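Local coordinates for putative carbohydrate metabolism domain-containing protein (PDB 3S30), which is of unconfirmed function but probably acts in carbohydrate metabolism, perhaps as a glycoside hydrolase, and has a galactose-binding-like domain that holds a sodium ion, at residues T102-E107 with S130-S135; I219-Y224 with I248-Y253; I321-S326 with D343-V348. All blocks are in the same frame, centred on the assembly; numbering follows the deposited sequence.

Interaction 1: residues T102-E107 with S130-S135; sequences TVFNFE and STLTWS. With NA (sodium ion), chain C.
A single water between F106 and W134 accepts two hydrogen bonds, from F106 N and from W134 NE1, with each nitrogen 3.1 Å from the water oxygen. The indole N-H of a buried tryptophan thereby gains an acceptor, and the backbone amide of F106, just past strand 103-104, is tied to the ring of the other segment. Beside this polar bridge the aromatic groups meet directly. W134 turns the edge of its six-membered ring to the face of F104, a T-shaped pair with centroids 5.3 Å apart and planes inclined at 72°. With F104 CG anti to its carbonyl carbon and beside the backbone N (chi1 -46°), the phenylalanine ring presents a face to W134 CZ2, which lies off-centre over it, 3.8 Å from F104 CG. W134 CZ2 also meets the second phenylalanine, 4.1 Å from F106 CE1. L132 crosses F104 at about a right angle and sets its CD2 methyl 3.3 Å from F104 CE1, a tight fit; the same methyl also lies over the rim of one indole face. This aromatic cluster joins strand 103-104, which pairs with strand 339-349 in the body of the galactose-binding-like fold, to strand 132-133, the outer member of a separate three-stranded sheet. Replacing F104 by an alanine would probably open a gap beside L132 CD2 and leave the W134 edge without the ring face it meets. Large flat side chains suit this buried seam, whereas on either side of F106 the chain supplies sodium ligands, the backbone oxygen N105 O at 2.3 Å and the carboxylate oxygen E107 OE2 at 2.9 Å; N165 O and D343 OD1 complete the observed protein ligands. With its backbone oxygen used for the metal, N105 gives its side-chain ND2 to a hydrogen bond with E124.

Interaction 2: residues I219-Y224 with I248-Y253; sequences IKLVGY and IYALFY
L221 carries this contact, reaching from strand 219-224 to I248 and A250 on strand 248-253. One methyl does the work: L221 CD2 lies 3.8 Å from I248 CG2 and 4.2 Å from A250 CB. L221 points at the other strand from its CB onward, and with CG anti to the backbone N (chi1 -179°) its CD2 is the branch that arrives. I248 answers with its CG2 branch, also anti to its own backbone N, and the two side chains cross obliquely. A250 suits its place by being small. Its CA is 7.4 Å from L221 CA, and its lone methyl lets the leucine tip settle close to the opposing backbone, where L221 CD2 is 4.4 Å from Y249 O. No hydrogen bond joins the segments; the axes of these short segments approach to 8.4 Å, their N-to-C directions 150° apart and thus roughly antiparallel, and each strand has its backbone partners in its own layer. Thus 219-224 bonds to strands 291-297 and 339-349, including a classic beta bulge in which I219 and K220 both face V348. Around the contact, F294 and L323 pack on I248, and F298 on A250. K220 serves a different environment, forming a salt bridge with E295. Apolar side chains meeting between two facing antiparallel layers in this way are typical of the beta-sandwich core of galactose-binding-like domains.

Interaction 3: residues I321-S326 with D343-V348; sequences IVLSAS and DDLELV. With NA (sodium ion), chain C.
I321 and L345 reach toward each other tip to tip, I321 CG2 lying 4.0 Å from L345 CD2. L323 meets the same leucine methyl, its CD1 being 4.3 Å from L345 CD2, and a looser touch puts I321 CD1 4.4 Å from L347 CD1. L345 thus stands against two residues of strand 321-324: with chi1 near 180° (-178°), its CG lies opposite its backbone N, and CD2 meets both I321 and L323. Branched aliphatic side chains fill such an interior without bringing in polar atoms. In the next shell L221 and F104 touch both I321 and L345, while L167 and L169 back L323. Farther out, the chain turns a corner at D344, whose N donates to D343 OD1 at 2.8 Å, on the anti side and 35° out of the carboxylate plane. That oxygen also binds the sodium ion at 2.5 Å, and D343 OD2 accepts a hydrogen bond from R162 N. Hydrophobic burial and dispersion therefore hold these strands face to face, whereas the metal and the amide donors would probably stabilise the negative charge of D343 at the neighbouring corner.

How the interactions relate
From the N terminus, interaction 1 closes first, bringing 130-135 back against 102-107; interaction 2 then joins 219-224 to 248-253, and interaction 3 joins 321-326 to 343-348. The three loops follow in series, with neither nesting nor crossing. Interaction 3 is nevertheless the bridge in space: strand 339-349 bonds with strand 103-104 through F104 N and L345 O, and with strand 218-228 through V222 O and E346 N, while strand 317-324 neighbours strand 247-254. The centres of interactions 2 and 3 are about 7 Å apart, within one shared apolar interior. Interactions 1 and 3 also share the sodium ion, linking the loop after strand 103-104 to strand 339-349.

Interaction 1: residues T102-E107 with S130-S135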
loop_
_atom_site.group_PDB
_atom_site.type_symbol
_atom_site.label_atom_id
_atom_site.label_comp_id
_atom_site.label_asym_id
_atom_site.label_seq_id
_atom_site.Cartn_x
_atom_site.Cartn_y
_atom_site.Cartn_z
ATOM N N THR A 102 0.962 16.012 0.941
ATOM C CA THR A 102 1.473 15.260 2.087
ATOM C C THR A 102 0.379 14.865 3.071
ATOM O O THR A 102 0.651 14.153 4.046
ATOM C CB THR A 102 2.580 16.035 2.814
ATOM O OG1 THR A 102 2.087 17.321 3.237
ATOM C CG2 THR A 102 3.792 16.201 1.882
ATOM N N VAL A 103 -0.844 15.312 2.796
ATOM C CA VAL A 103 -2.029 14.990 3.595
ATOM C C VAL A 103 -2.959 14.155 2.715
ATOM O O VAL A 103 -3.242 14.543 1.585
ATOM C CB VAL A 103 -2.758 16.290 4.087
ATOM C CG1 VAL A 103 -4.000 15.961 4.876
ATOM C CG2 VAL A 103 -1.823 17.139 4.937
ATOM N N PHE A 104 -3.411 13.011 3.216
ATOM C CA PHE A 104 -4.199 12.072 2.412
ATOM C C PHE A 104 -5.536 11.808 3.104
ATOM O O PHE A 104 -5.583 11.382 4.272
ATOM C CB PHE A 104 -3.417 10.766 2.139
ATOM C CG PHE A 104 -1.983 11.000 1.696
ATOM C CD1 PHE A 104 -1.708 11.579 0.460
ATOM C CD2 PHE A 104 -0.916 10.685 2.532
ATOM C CE1 PHE A 104 -0.389 11.829 0.057
ATOM C CE2 PHE A 104 0.411 10.924 2.131
ATOM C CZ PHE A 104 0.670 11.500 0.892
ATOM N N ASN A 105 -6.615 12.076 2.365
ATOM C CA ASN A 105 -7.969 12.061 2.901
ATOM C C ASN A 105 -8.814 10.883 2.442
ATOM O O ASN A 105 -9.812 10.564 3.081
ATOM C CB ASN A 105 -8.686 13.359 2.534
ATOM C CG ASN A 105 -8.018 14.582 3.124
ATOM O OD1 ASN A 105 -8.094 14.821 4.332
ATOM N ND2 ASN A 105 -7.341 15.360 2.276
ATOM N N PHE A 106 -8.434 10.242 1.342
ATOM C CA PHE A 106 -9.174 9.095 0.809
ATOM C C PHE A 106 -10.628 9.427 0.429
ATOM O O PHE A 106 -11.520 8.582 0.575
ATOM C CB PHE A 106 -9.117 7.930 1.809
ATOM C CG PHE A 106 -7.742 7.691 2.374
ATOM C CD1 PHE A 106 -6.753 7.092 1.598
ATOM C CD2 PHE A 106 -7.423 8.088 3.666
ATOM C CE1 PHE A 106 -5.473 6.889 2.099
ATOM C CE2 PHE A 106 -6.140 7.878 4.182
ATOM C CZ PHE A 106 -5.168 7.266 3.391
ATOM N N GLU A 107 -10.860 10.649 -0.058
ATOM C CA GLU A 107 -12.221 11.114 -0.415
ATOM C C GLU A 107 -12.607 10.776 -1.836
ATOM O O GLU A 107 -13.787 10.639 -2.143
ATOM C CB GLU A 107 -12.368 12.650 -0.277
ATOM C CG GLU A 107 -12.169 13.209 1.126
ATOM C CD GLU A 107 -13.149 12.657 2.169
ATOM O OE1 GLU A 107 -14.223 12.123 1.808
ATOM O OE2 GLU A 107 -12.835 12.780 3.370
ATOM N N SER A 130 1.039 18.552 -7.336
ATOM C CA SER A 130 0.771 17.555 -8.374
ATOM C C SER A 130 -0.107 16.451 -7.800
ATOM O O SER A 130 0.142 15.946 -6.711
ATOM C CB SER A 130 2.067 16.943 -8.914
ATOM O OG SER A 130 2.692 17.825 -9.822
ATOM N N THR A 131 -1.130 16.062 -8.546
ATOM C CA THR A 131 -2.074 15.073 -8.061
ATOM C C THR A 131 -1.387 13.729 -7.849
ATOM O O THR A 131 -0.718 13.205 -8.757
ATOM C CB THR A 131 -3.233 14.917 -9.029
ATOM O OG1 THR A 131 -3.896 16.177 -9.164
ATOM C CG2 THR A 131 -4.220 13.874 -8.528
ATOM N N LEU A 132 -1.546 13.192 -6.642
ATOM C CA LEU A 132 -1.159 11.824 -6.335
ATOM C C LEU A 132 -2.265 10.883 -6.779
ATOM O O LEU A 132 -3.391 10.984 -6.319
ATOM C CB LEU A 132 -0.929 11.654 -4.831
ATOM C CG LEU A 132 -0.367 10.305 -4.369
ATOM C CD1 LEU A 132 1.111 10.085 -4.841
ATOM C CD2 LEU A 132 -0.485 10.222 -2.853
ATOM N N THR A 133 -1.944 9.980 -7.694
ATOM C CA THR A 133 -2.830 8.876 -8.029
ATOM C C THR A 133 -2.266 7.619 -7.367
ATOM O O THR A 133 -1.219 7.121 -7.781
ATOM C CB THR A 133 -2.938 8.672 -9.551
ATOM O OG1 THR A 133 -3.616 9.794 -10.128
ATOM C CG2 THR A 133 -3.723 7.384 -9.866
ATOM N N TRP A 134 -2.948 7.143 -6.324
ATOM C CA TRP A 134 -2.566 5.910 -5.635
ATOM C C TRP A 134 -2.655 4.694 -6.566
ATOM O O TRP A 134 -3.430 4.677 -7.513
ATOM C CB TRP A 134 -3.498 5.621 -4.445
ATOM C CG TRP A 134 -3.419 6.544 -3.259
ATOM C CD1 TRP A 134 -4.219 7.628 -3.003
ATOM C CD2 TRP A 134 -2.522 6.437 -2.147
ATOM N NE1 TRP A 134 -3.863 8.204 -1.809
ATOM C CE2 TRP A 134 -2.824 7.491 -1.264
ATOM C CE3 TRP A 134 -1.492 5.550 -1.810
ATOM C CZ2 TRP A 134 -2.130 7.685 -0.063
ATOM C CZ3 TRP A 134 -0.801 5.742 -0.616
ATOM C CH2 TRP A 134 -1.128 6.801 0.243
ATOM N N SER A 135 -1.854 3.684 -6.261
ATOM C CA SER A 135 -1.950 2.374 -6.861
ATOM C C SER A 135 -2.364 1.326 -5.803
ATOM O O SER A 135 -2.434 1.607 -4.593
ATOM C CB SER A 135 -0.608 1.999 -7.472
ATOM O OG SER A 135 -0.666 0.724 -8.084
HETATM NA NA NA C . -11.176 11.010 4.925
HETATM O O HOH W 1 -6.243 9.982 -0.826
#

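Interaction 2: residues I219-Y224 with I248-Y253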
loop_
_atom_site.group_PDB
_atom_site.type_symbol
_atom_site.label_atom_id
_atom_site.label_comp_id
_atom_site.label_asym_id
_atom_site.label_seq_id
_atom_site.Cartn_x
_atom_site.Cartn_y
_atom_site.Cartn_z
ATOM N N ILE A 219 9.808 12.772 8.164
ATOM C CA ILE A 219 10.205 12.363 9.506
ATOM C C ILE A 219 9.200 11.420 10.145
ATOM O O ILE A 219 9.594 10.503 10.857
ATOM C CB ILE A 219 10.551 13.569 10.446
ATOM C CG1 ILE A 219 9.473 14.656 10.419
ATOM C CG2 ILE A 219 11.891 14.176 10.058
ATOM C CD1 ILE A 219 9.836 15.870 11.260
ATOM N N LYS A 220 7.908 11.607 9.898
ATOM C CA LYS A 220 6.934 10.657 10.432
ATOM C C LYS A 220 5.686 10.480 9.583
ATOM O O LYS A 220 5.285 11.377 8.814
ATOM C CB LYS A 220 6.587 10.974 11.897
ATOM C CG LYS A 220 6.034 12.345 12.156
ATOM C CD LYS A 220 5.960 12.657 13.654
ATOM C CE LYS A 220 7.303 13.169 14.192
ATOM N NZ LYS A 220 7.298 13.406 15.669
ATOM N N LEU A 221 5.115 9.282 9.702
ATOM C CA LEU A 221 3.868 8.930 9.045
ATOM C C LEU A 221 2.814 8.804 10.127
ATOM O O LEU A 221 2.923 7.947 11.008
ATOM C CB LEU A 221 4.007 7.595 8.274
ATOM C CG LEU A 221 2.754 7.110 7.513
ATOM C CD1 LEU A 221 2.417 8.037 6.330
ATOM C CD2 LEU A 221 2.912 5.669 7.041
ATOM N N VAL A 222 1.809 9.671 10.082
ATOM C CA VAL A 222 0.765 9.659 11.087
ATOM C C VAL A 222 -0.565 9.423 10.387
ATOM O O VAL A 222 -0.742 9.819 9.248
ATOM C CB VAL A 222 0.732 10.971 11.952
ATOM C CG1 VAL A 222 2.116 11.287 12.526
ATOM C CG2 VAL A 222 0.223 12.143 11.158
ATOM N N GLY A 223 -1.482 8.760 11.087
ATOM C CA GLY A 223 -2.821 8.499 10.582
ATOM C C GLY A 223 -3.633 7.749 11.616
ATOM O O GLY A 223 -3.202 7.598 12.753
ATOM N N TYR A 224 -4.808 7.282 11.215
ATOM C CA TYR A 224 -5.721 6.562 12.100
ATOM C C TYR A 224 -6.154 5.275 11.416
ATOM O O TYR A 224 -6.320 5.265 10.203
ATOM C CB TYR A 224 -6.951 7.416 12.423
ATOM C CG TYR A 224 -6.659 8.592 13.325
ATOM C CD1 TYR A 224 -6.070 9.750 12.821
ATOM C CD2 TYR A 224 -6.971 8.551 14.688
ATOM C CE1 TYR A 224 -5.792 10.833 13.639
ATOM C CE2 TYR A 224 -6.694 9.623 15.520
ATOM C CZ TYR A 224 -6.108 10.765 14.992
ATOM O OH TYR A 224 -5.846 11.842 15.807
ATOM N N ILE A 248 1.712 -1.481 7.854
ATOM C CA ILE A 248 1.815 -0.096 7.418
ATOM C C ILE A 248 3.297 0.258 7.481
ATOM O O ILE A 248 3.959 0.025 8.504
ATOM C CB ILE A 248 1.019 0.871 8.338
ATOM C CG1 ILE A 248 -0.488 0.595 8.256
ATOM C CG2 ILE A 248 1.292 2.353 7.978
ATOM C CD1 ILE A 248 -1.334 1.580 9.123
ATOM N N TYR A 249 3.817 0.800 6.384
ATOM C CA TYR A 249 5.169 1.349 6.370
ATOM C C TYR A 249 5.372 2.392 5.260
ATOM O O TYR A 249 4.518 2.590 4.388
ATOM C CB TYR A 249 6.210 0.231 6.251
ATOM C CG TYR A 249 6.212 -0.524 4.940
ATOM C CD1 TYR A 249 5.368 -1.609 4.741
ATOM C CD2 TYR A 249 7.087 -0.182 3.911
ATOM C CE1 TYR A 249 5.376 -2.318 3.561
ATOM C CE2 TYR A 249 7.092 -0.883 2.713
ATOM C CZ TYR A 249 6.223 -1.949 2.544
ATOM O OH TYR A 249 6.214 -2.670 1.368
ATOM N N ALA A 250 6.519 3.062 5.316
ATOM C CA ALA A 250 6.875 4.062 4.324
ATOM C C ALA A 250 8.361 3.977 4.053
ATOM O O ALA A 250 9.145 3.636 4.943
ATOM C CB ALA A 250 6.494 5.461 4.800
ATOM N N LEU A 251 8.734 4.302 2.821
ATOM C CA LEU A 251 10.105 4.193 2.362
ATOM C C LEU A 251 10.581 5.553 1.859
ATOM O O LEU A 251 9.798 6.329 1.309
ATOM C CB LEU A 251 10.180 3.173 1.222
ATOM C CG LEU A 251 9.625 1.772 1.503
ATOM C CD1 LEU A 251 9.473 0.986 0.210
ATOM C CD2 LEU A 251 10.515 1.024 2.477
ATOM N N PHE A 252 11.866 5.829 2.064
ATOM C CA PHE A 252 12.531 6.988 1.482
ATOM C C PHE A 252 13.875 6.509 0.965
ATOM O O PHE A 252 14.697 5.995 1.739
ATOM C CB PHE A 252 12.726 8.076 2.544
ATOM C CG PHE A 252 13.338 9.342 2.020
ATOM C CD1 PHE A 252 12.727 10.053 0.989
ATOM C CD2 PHE A 252 14.519 9.839 2.567
ATOM C CE1 PHE A 252 13.292 11.232 0.503
ATOM C CE2 PHE A 252 15.090 11.015 2.092
ATOM C CZ PHE A 252 14.477 11.710 1.057
ATOM N N TYR A 253 14.113 6.652 -0.336
ATOM C CA TYR A 253 15.358 6.147 -0.902
ATOM C C TYR A 253 15.949 7.011 -2.002
ATOM O O TYR A 253 15.298 7.884 -2.566
ATOM C CB TYR A 253 15.172 4.710 -1.394
ATOM C CG TYR A 253 14.140 4.543 -2.492
ATOM C CD1 TYR A 253 14.479 4.720 -3.829
ATOM C CD2 TYR A 253 12.834 4.173 -2.192
ATOM C CE1 TYR A 253 13.545 4.552 -4.834
ATOM C CE2 TYR A 253 11.891 4.006 -3.193
ATOM C CZ TYR A 253 12.249 4.192 -4.510
ATOM O OH TYR A 253 11.309 4.027 -5.503
#

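Interaction 3: residues I321-S326 with D343-V348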
loop_
_atom_site.group_PDB
_atom_site.type_symbol
_atom_site.label_atom_id
_atom_site.label_comp_id
_atom_site.label_asym_id
_atom_site.label_seq_id
_atom_site.Cartn_x
_atom_site.Cartn_y
_atom_site.Cartn_z
ATOM N N ILE A 321 4.544 5.054 0.498
ATOM C CA ILE A 321 3.743 4.653 1.619
ATOM C C ILE A 321 3.059 3.373 1.167
ATOM O O ILE A 321 2.506 3.320 0.064
ATOM C CB ILE A 321 2.661 5.710 1.934
ATOM C CG1 ILE A 321 3.309 7.017 2.423
ATOM C CG2 ILE A 321 1.640 5.156 2.953
ATOM C CD1 ILE A 321 2.349 8.154 2.493
ATOM N N VAL A 322 3.129 2.328 1.987
ATOM C CA VAL A 322 2.502 1.073 1.635
ATOM C C VAL A 322 1.604 0.662 2.782
ATOM O O VAL A 322 2.024 0.661 3.931
ATOM C CB VAL A 322 3.537 -0.031 1.327
ATOM C CG1 VAL A 322 2.840 -1.293 0.830
ATOM C CG2 VAL A 322 4.608 0.458 0.303
ATOM N N LEU A 323 0.362 0.317 2.455
ATOM C CA LEU A 323 -0.632 -0.093 3.443
ATOM C C LEU A 323 -1.223 -1.450 3.014
ATOM O O LEU A 323 -1.490 -1.655 1.830
ATOM C CB LEU A 323 -1.732 0.973 3.516
ATOM C CG LEU A 323 -1.222 2.415 3.626
ATOM C CD1 LEU A 323 -2.300 3.443 3.273
ATOM C CD2 LEU A 323 -0.660 2.668 5.014
ATOM N N SER A 324 -1.433 -2.365 3.958
ATOM C CA SER A 324 -1.982 -3.688 3.610
ATOM C C SER A 324 -2.811 -4.284 4.735
ATOM O O SER A 324 -2.381 -4.270 5.875
ATOM C CB SER A 324 -0.855 -4.671 3.264
ATOM O OG SER A 324 -1.382 -5.909 2.795
ATOM N N ALA A 325 -3.979 -4.835 4.402
ATOM C CA ALA A 325 -4.832 -5.527 5.388
ATOM C C ALA A 325 -4.234 -6.850 5.877
ATOM O O ALA A 325 -4.566 -7.319 6.972
ATOM C CB ALA A 325 -6.223 -5.764 4.825
ATOM N N SER A 326 -3.356 -7.446 5.077
ATOM C CA SER A 326 -2.695 -8.708 5.447
ATOM C C SER A 326 -1.181 -8.635 5.219
ATOM O O SER A 326 -0.719 -8.669 4.088
ATOM C CB SER A 326 -3.301 -9.884 4.655
ATOM O OG SER A 326 -4.710 -9.937 4.827
ATOM N N ASP A 343 -7.649 6.432 7.739
ATOM C CA ASP A 343 -8.119 7.780 7.471
ATOM C C ASP A 343 -7.101 8.823 7.929
ATOM O O ASP A 343 -6.232 8.533 8.765
ATOM C CB ASP A 343 -9.434 8.006 8.207
ATOM C CG ASP A 343 -10.340 8.981 7.495
ATOM O OD1 ASP A 343 -9.915 9.617 6.502
ATOM O OD2 ASP A 343 -11.499 9.094 7.920
ATOM N N ASP A 344 -7.239 10.033 7.387
ATOM C CA ASP A 344 -6.431 11.191 7.768
ATOM C C ASP A 344 -4.949 10.847 7.935
ATOM O O ASP A 344 -4.365 11.013 9.007
ATOM C CB ASP A 344 -6.998 11.844 9.030
ATOM C CG ASP A 344 -8.398 12.376 8.822
ATOM O OD1 ASP A 344 -8.637 13.010 7.775
ATOM O OD2 ASP A 344 -9.260 12.173 9.706
ATOM N N LEU A 345 -4.369 10.362 6.848
ATOM C CA LEU A 345 -2.962 10.002 6.782
ATOM C C LEU A 345 -2.143 11.223 6.376
ATOM O O LEU A 345 -2.518 11.956 5.458
ATOM C CB LEU A 345 -2.777 8.884 5.754
ATOM C CG LEU A 345 -1.379 8.322 5.545
ATOM C CD1 LEU A 345 -0.921 7.520 6.773
ATOM C CD2 LEU A 345 -1.391 7.475 4.288
ATOM N N GLU A 346 -1.030 11.450 7.064
ATOM C CA GLU A 346 -0.134 12.557 6.718
ATOM C C GLU A 346 1.326 12.132 6.772
ATOM O O GLU A 346 1.767 11.514 7.735
ATOM C CB GLU A 346 -0.354 13.761 7.633
ATOM C CG GLU A 346 0.711 14.837 7.449
ATOM C CD GLU A 346 0.388 16.152 8.123
ATOM O OE1 GLU A 346 -0.525 16.187 8.973
ATOM O OE2 GLU A 346 1.066 17.151 7.797
ATOM N N LEU A 347 2.061 12.473 5.717
ATOM C CA LEU A 347 3.521 12.356 5.695
ATOM C C LEU A 347 4.105 13.657 6.260
ATOM O O LEU A 347 4.186 14.663 5.561
ATOM C CB LEU A 347 3.993 12.102 4.263
ATOM C CG LEU A 347 5.398 11.566 4.009
ATOM C CD1 LEU A 347 5.606 10.186 4.597
ATOM C CD2 LEU A 347 5.657 11.533 2.520
ATOM N N VAL A 348 4.480 13.642 7.537
ATOM C CA VAL A 348 5.070 14.826 8.183
ATOM C C VAL A 348 6.548 14.956 7.821
ATOM O O VAL A 348 7.348 14.081 8.148
ATOM C CB VAL A 348 4.944 14.761 9.722
ATOM C CG1 VAL A 348 5.609 15.989 10.373
ATOM C CG2 VAL A 348 3.467 14.623 10.137
HETATM NA NA NA C . -11.176 11.010 4.925
#